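Putative chromatin binding protein (Chaetomium thermophilum, PDB 6QP0) is a Kti12 protein essential for tRNA modification by Elongator, binding and probably hydrolysing ATP in a tRNA-dependent way through the N-terminal P-loop portion in this chain. Local coordinates at residues His74-Ala79 with Val127-Leu132; Leu81-Ser86 with Arg110-Ala115. All blocks are in the same frame, centred on the assembly; numbering follows the deposited sequence.

Contact 1 of 2, residues His74-Ala79 with Val127-Leu132; sequences HYISDA and VILDSL
The Tyr75 ring and the Asp130 carboxylate stand 56° apart, joined at their polar ends. Tyr75 OH donates to Asp130 OD2 at 2.7 Å, meeting it on the anti side, 18° out of the carboxylate plane. Tyr75 CE1 lies 3.6 Å from Asp130 CB, an oblique approach, and Thr16 and Ala19 of helix 15-31 also touch the tyrosine. Chi1 of 168° sets Asp130 CG anti to the backbone N; its OD2 also hydrogen-bonds Thr16 OG1 of the P-loop. On the other face of the sheet, the His74 ring is met obliquely by Val127 CG2, 4.0 Å from CD2, while NE2 hydrogen-bonds Asp125 OD2. The two parallel strands between these rings pair through Ile128 N to His74 O (2.9 Å), Ile76 N to Ile128 O (2.9 Å) and Asp130 N to Ile76 O (2.8 Å). On the face opposite Tyr75, Ile76 CD1 packs on Val127 CG1 at 3.9 Å. A phenylalanine at Tyr75 would probably leave Asp130 OD2 without the hydroxyl that Tyr75 gives it and the carboxylate freer to turn. Asp130 belongs to the magnesium site, consistent with a Walker B aspartate, so Tyr75 is placed as a second-shell residue and probably steadies this carboxylate.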
loop_
_atom_site.group_PDB
_atom_site.type_symbol
_atom_site.label_atom_id
_atom_site.label_comp_id
_atom_site.label_asym_id
_atom_site.label_seq_id
_atom_site.Cartn_x
_atom_site.Cartn_y
_atom_site.Cartn_z
ATOM N N HIS A 74 -6.042 -2.512 11.677
ATOM C CA HIS A 74 -6.149 -3.549 10.662
ATOM C C HIS A 74 -5.013 -3.412 9.655
ATOM O O HIS A 74 -4.584 -2.303 9.324
ATOM C CB HIS A 74 -7.492 -3.474 9.918
ATOM C CG HIS A 74 -8.685 -3.433 10.820
ATOM N ND1 HIS A 74 -9.345 -4.570 11.236
ATOM C CD2 HIS A 74 -9.344 -2.391 11.379
ATOM C CE1 HIS A 74 -10.355 -4.230 12.016
ATOM N NE2 HIS A 74 -10.377 -2.912 12.118
ATOM N N TYR A 75 -4.538 -4.556 9.164
ATOM C CA TYR A 75 -3.490 -4.611 8.155
ATOM C C TYR A 75 -3.935 -5.525 7.023
ATOM O O TYR A 75 -4.336 -6.668 7.267
ATOM C CB TYR A 75 -2.171 -5.116 8.748
ATOM C CG TYR A 75 -1.123 -5.442 7.706
ATOM C CD1 TYR A 75 -0.320 -4.447 7.164
ATOM C CD2 TYR A 75 -0.937 -6.745 7.267
ATOM C CE1 TYR A 75 0.635 -4.742 6.212
ATOM C CE2 TYR A 75 0.018 -7.049 6.316
ATOM C CZ TYR A 75 0.800 -6.044 5.793
ATOM O OH TYR A 75 1.751 -6.341 4.844
ATOM N N ILE A 76 -3.855 -5.024 5.792
ATOM C CA ILE A 76 -4.266 -5.765 4.607
ATOM C C ILE A 76 -3.163 -5.665 3.564
ATOM O O ILE A 76 -2.515 -4.622 3.431
ATOM C CB ILE A 76 -5.598 -5.235 4.034
ATOM C CG1 ILE A 76 -6.682 -5.224 5.112
ATOM C CG2 ILE A 76 -6.038 -6.082 2.844
ATOM C CD1 ILE A 76 -7.944 -4.488 4.705
ATOM N N SER A 77 -2.959 -6.747 2.814
ATOM C CA SER A 77 -1.958 -6.776 1.763
ATOM C C SER A 77 -2.367 -7.813 0.728
ATOM O O SER A 77 -3.285 -8.608 0.946
ATOM C CB SER A 77 -0.566 -7.090 2.323
ATOM O OG SER A 77 -0.482 -8.440 2.746
ATOM N N ASP A 78 -1.677 -7.793 -0.415
ATOM C CA ASP A 78 -1.877 -8.838 -1.413
ATOM C C ASP A 78 -1.642 -10.216 -0.806
ATOM O O ASP A 78 -2.367 -11.172 -1.109
ATOM C CB ASP A 78 -0.947 -8.614 -2.608
ATOM C CG ASP A 78 -1.305 -7.373 -3.411
ATOM O OD1 ASP A 78 -2.064 -6.523 -2.903
ATOM O OD2 ASP A 78 -0.829 -7.253 -4.559
ATOM N N ALA A 79 -0.642 -10.331 0.073
ATOM C CA ALA A 79 -0.313 -11.621 0.668
ATOM C C ALA A 79 -1.398 -12.086 1.632
ATOM O O ALA A 79 -1.746 -13.272 1.655
ATOM C CB ALA A 79 1.037 -11.535 1.384
ATOM N N VAL A 127 -6.975 1.416 9.101
ATOM C CA VAL A 127 -6.692 0.363 8.133
ATOM C C VAL A 127 -5.442 0.739 7.351
ATOM O O VAL A 127 -5.367 1.831 6.774
ATOM C CB VAL A 127 -7.881 0.141 7.180
ATOM C CG1 VAL A 127 -7.520 -0.859 6.092
ATOM C CG2 VAL A 127 -9.103 -0.328 7.956
ATOM N N ILE A 128 -4.468 -0.168 7.333
ATOM C CA ILE A 128 -3.251 -0.015 6.547
ATOM C C ILE A 128 -3.362 -0.920 5.328
ATOM O O ILE A 128 -3.416 -2.148 5.464
ATOM C CB ILE A 128 -2.000 -0.369 7.367
ATOM C CG1 ILE A 128 -1.891 0.519 8.605
ATOM C CG2 ILE A 128 -0.757 -0.249 6.500
ATOM C CD1 ILE A 128 -0.864 0.032 9.609
ATOM N N LEU A 129 -3.379 -0.325 4.138
ATOM C CA LEU A 129 -3.476 -1.074 2.887
ATOM C C LEU A 129 -2.081 -1.133 2.269
ATOM O O LEU A 129 -1.627 -0.178 1.635
ATOM C CB LEU A 129 -4.488 -0.432 1.944
ATOM C CG LEU A 129 -4.832 -1.231 0.687
ATOM C CD1 LEU A 129 -5.482 -2.553 1.052
ATOM C CD2 LEU A 129 -5.736 -0.432 -0.239
ATOM N N ASP A 130 -1.403 -2.263 2.465
ATOM C CA ASP A 130 -0.056 -2.485 1.940
ATOM C C ASP A 130 -0.185 -3.159 0.580
ATOM O O ASP A 130 -0.286 -4.382 0.471
ATOM C CB ASP A 130 0.760 -3.323 2.918
ATOM C CG ASP A 130 2.067 -3.828 2.325
ATOM O OD1 ASP A 130 2.448 -3.393 1.219
ATOM O OD2 ASP A 130 2.714 -4.676 2.975
ATOM N N SER A 131 -0.179 -2.346 -0.473
ATOM C CA SER A 131 -0.223 -2.860 -1.833
ATOM C C SER A 131 0.352 -1.803 -2.763
ATOM O O SER A 131 0.480 -0.632 -2.395
ATOM C CB SER A 131 -1.647 -3.233 -2.253
ATOM O OG SER A 131 -1.667 -3.739 -3.576
ATOM N N LEU A 132 0.701 -2.236 -3.977
ATOM C CA LEU A 132 1.246 -1.314 -4.968
ATOM C C LEU A 132 0.393 -0.053 -5.068
ATOM O O LEU A 132 0.915 1.067 -5.051
ATOM C CB LEU A 132 1.350 -2.010 -6.326
ATOM C CG LEU A 132 2.364 -3.155 -6.408
ATOM C CD1 LEU A 132 2.117 -4.010 -7.642
ATOM C CD2 LEU A 132 3.792 -2.619 -6.419
HETATM O O HOH W 1 0.987 -6.106 -0.957
#

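Contact 2 of 2, residues Leu81-Ser86 with Arg110-Ala115; sequences LSISRS and RAALYA. With AF3 (aluminum fluoride), chain C.
The loop that follows strand 72-77 rests on helix 106-120 through Leu81 and Ile83, then runs on to the phosphate site of this P-loop fold. No hydrogen bond crosses between the loop and helix segments; the contact is side-chain methyls against the helix. Leu81 CD1 approaches Leu113 CD2 to 3.6 Å, the two side chains lying oblique to one another, and the same methyl reaches Ala112 O at 3.8 Å. Ile83 also uses its terminal methyl: CD1 sits 3.8 Å from Ala112 CB and 4.4 Å from Leu113 CG. Its CG1 is anti to the carbonyl carbon (chi1 -64°), and CD1 continues the chain outward to the helix. Around this patch, Ala109 and Ala116 of the same helix touch Ile83 and Leu81, and Trp138 touches Leu113. Two residues beyond Ile83, Arg85 takes no part in the helix packing. Its chain is extended from CG to NE, and the guanidinium meets the aluminium fluoride edge-on: Arg85 NH2 donates to F2 at 2.7 Å with a nearly straight angle of 165°, and Arg85 NE adds a weak bond to F2 at 3.4 Å. NH1 is held by Ser198 O, while Lys15, Ser12 and Tyr203 bind the same ligand. Aluminium fluoride beside ADP commonly mimics a phosphate in transfer, so the geometry suggests that Arg85 would stabilise charge building up on that group.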
loop_
_atom_site.group_PDB
_atom_site.type_symbol
_atom_site.label_atom_id
_atom_site.label_comp_id
_atom_site.label_asym_id
_atom_site.label_seq_id
_atom_site.Cartn_x
_atom_site.Cartn_y
_atom_site.Cartn_z
ATOM N N LEU A 81 -4.499 -11.467 1.452
ATOM C CA LEU A 81 -5.615 -11.875 0.615
ATOM C C LEU A 81 -5.222 -12.939 -0.399
ATOM O O LEU A 81 -6.018 -13.257 -1.288
ATOM C CB LEU A 81 -6.193 -10.659 -0.111
ATOM C CG LEU A 81 -6.637 -9.508 0.791
ATOM C CD1 LEU A 81 -7.081 -8.320 -0.044
ATOM C CD2 LEU A 81 -7.750 -9.953 1.732
ATOM N N SER A 82 -4.016 -13.489 -0.288
ATOM C CA SER A 82 -3.543 -14.533 -1.193
ATOM C C SER A 82 -3.663 -14.088 -2.649
ATOM O O SER A 82 -4.139 -14.824 -3.516
ATOM C CB SER A 82 -4.303 -15.838 -0.956
ATOM O OG SER A 82 -4.129 -16.287 0.376
ATOM N N ILE A 83 -3.224 -12.862 -2.911
ATOM C CA ILE A 83 -3.192 -12.304 -4.258
ATOM C C ILE A 83 -1.752 -12.391 -4.746
ATOM O O ILE A 83 -0.884 -11.635 -4.294
ATOM C CB ILE A 83 -3.708 -10.859 -4.289
ATOM C CG1 ILE A 83 -5.186 -10.817 -3.891
ATOM C CG2 ILE A 83 -3.496 -10.250 -5.672
ATOM C CD1 ILE A 83 -5.747 -9.418 -3.732
ATOM N N SER A 84 -1.490 -13.315 -5.665
ATOM C CA SER A 84 -0.146 -13.473 -6.201
ATOM C C SER A 84 0.252 -12.249 -7.020
ATOM O O SER A 84 -0.589 -11.560 -7.605
ATOM C CB SER A 84 -0.062 -14.731 -7.064
ATOM O OG SER A 84 1.274 -14.988 -7.459
ATOM N N ARG A 85 1.559 -11.983 -7.059
ATOM C CA ARG A 85 2.082 -10.849 -7.810
ATOM C C ARG A 85 1.901 -11.000 -9.313
ATOM O O ARG A 85 2.096 -10.023 -10.044
ATOM C CB ARG A 85 3.567 -10.659 -7.495
ATOM C CG ARG A 85 3.852 -10.277 -6.056
ATOM C CD ARG A 85 5.298 -10.560 -5.682
ATOM N NE ARG A 85 5.636 -10.033 -4.363
ATOM C CZ ARG A 85 5.284 -10.602 -3.213
ATOM N NH1 ARG A 85 4.570 -11.719 -3.208
ATOM N NH2 ARG A 85 5.642 -10.046 -2.063
ATOM N N SER A 86 1.536 -12.189 -9.794
ATOM C CA SER A 86 1.393 -12.421 -11.224
ATOM C C SER A 86 0.114 -11.831 -11.802
ATOM O O SER A 86 -0.042 -11.819 -13.028
ATOM C CB SER A 86 1.442 -13.924 -11.512
ATOM O OG SER A 86 0.531 -14.628 -10.687
ATOM N N ARG A 110 -8.086 -5.688 -7.263
ATOM C CA ARG A 110 -8.606 -4.461 -6.672
ATOM C C ARG A 110 -9.970 -4.698 -6.035
ATOM O O ARG A 110 -10.278 -4.127 -4.983
ATOM C CB ARG A 110 -8.680 -3.361 -7.732
ATOM C CG ARG A 110 -7.316 -2.954 -8.288
ATOM C CD ARG A 110 -7.381 -1.650 -9.065
ATOM N NE ARG A 110 -8.236 -1.739 -10.245
ATOM C CZ ARG A 110 -7.858 -2.258 -11.411
ATOM N NH1 ARG A 110 -6.636 -2.750 -11.562
ATOM N NH2 ARG A 110 -8.710 -2.292 -12.428
ATOM N N ALA A 111 -10.796 -5.540 -6.656
ATOM C CA ALA A 111 -12.061 -5.919 -6.036
ATOM C C ALA A 111 -11.819 -6.568 -4.678
ATOM O O ALA A 111 -12.451 -6.203 -3.680
ATOM C CB ALA A 111 -12.834 -6.860 -6.960
ATOM N N ALA A 112 -10.890 -7.526 -4.621
ATOM C CA ALA A 112 -10.580 -8.189 -3.360
ATOM C C ALA A 112 -10.099 -7.187 -2.321
ATOM O O ALA A 112 -10.558 -7.195 -1.172
ATOM C CB ALA A 112 -9.527 -9.275 -3.587
ATOM N N LEU A 113 -9.167 -6.312 -2.708
ATOM C CA LEU A 113 -8.672 -5.295 -1.788
ATOM C C LEU A 113 -9.805 -4.390 -1.322
ATOM O O LEU A 113 -9.943 -4.111 -0.126
ATOM C CB LEU A 113 -7.570 -4.476 -2.460
ATOM C CG LEU A 113 -6.265 -5.204 -2.785
ATOM C CD1 LEU A 113 -5.449 -4.413 -3.796
ATOM C CD2 LEU A 113 -5.452 -5.447 -1.523
ATOM N N TYR A 114 -10.634 -3.928 -2.260
ATOM C CA TYR A 114 -11.719 -3.019 -1.910
ATOM C C TYR A 114 -12.640 -3.643 -0.868
ATOM O O TYR A 114 -13.008 -2.995 0.120
ATOM C CB TYR A 114 -12.499 -2.634 -3.169
ATOM C CG TYR A 114 -13.630 -1.664 -2.916
ATOM C CD1 TYR A 114 -14.907 -2.121 -2.613
ATOM C CD2 TYR A 114 -13.425 -0.292 -2.979
ATOM C CE1 TYR A 114 -15.945 -1.240 -2.380
ATOM C CE2 TYR A 114 -14.456 0.598 -2.746
ATOM C CZ TYR A 114 -15.715 0.118 -2.446
ATOM O OH TYR A 114 -16.749 0.996 -2.213
ATOM N N ALA A 115 -13.012 -4.911 -1.065
ATOM C CA ALA A 115 -13.911 -5.577 -0.129
ATOM C C ALA A 115 -13.268 -5.721 1.245
ATOM O O ALA A 115 -13.902 -5.453 2.272
ATOM C CB ALA A 115 -14.314 -6.945 -0.679
HETATM AL AL AF3 C . 6.108 -6.789 -2.501
HETATM F F1 AF3 C . 5.037 -6.551 -1.188
HETATM F F2 AF3 C . 7.358 -7.947 -2.375
HETATM F F3 AF3 C . 6.236 -5.584 -3.703
#

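How the contacts relate
From the N terminus, strand 4-9 leads through the P-loop into helix 15-31, and strand 72-77 follows. The chain then enters the loop 81-86, passes into helix 106-120 and returns as strand 125-130, beside strand 72-77 and parallel to it: a beta-alpha-beta crossover. Contact 1 closes this excursion at the sheet, and contact 2 is nested inside it, fastening the outgoing loop to the connecting helix. The two touch directly: Asp78 O and Ile83 N probably share a hydrogen bond, Ile76 CG2 packs on Leu81 CD1, and Leu113 reaches Asp78 and Ser131. Together they tie sheet, loop and helix around one nucleotide site, contact 1 supplying a magnesium-site residue and segment 81-86 bringing Arg85 to the aluminium fluoride.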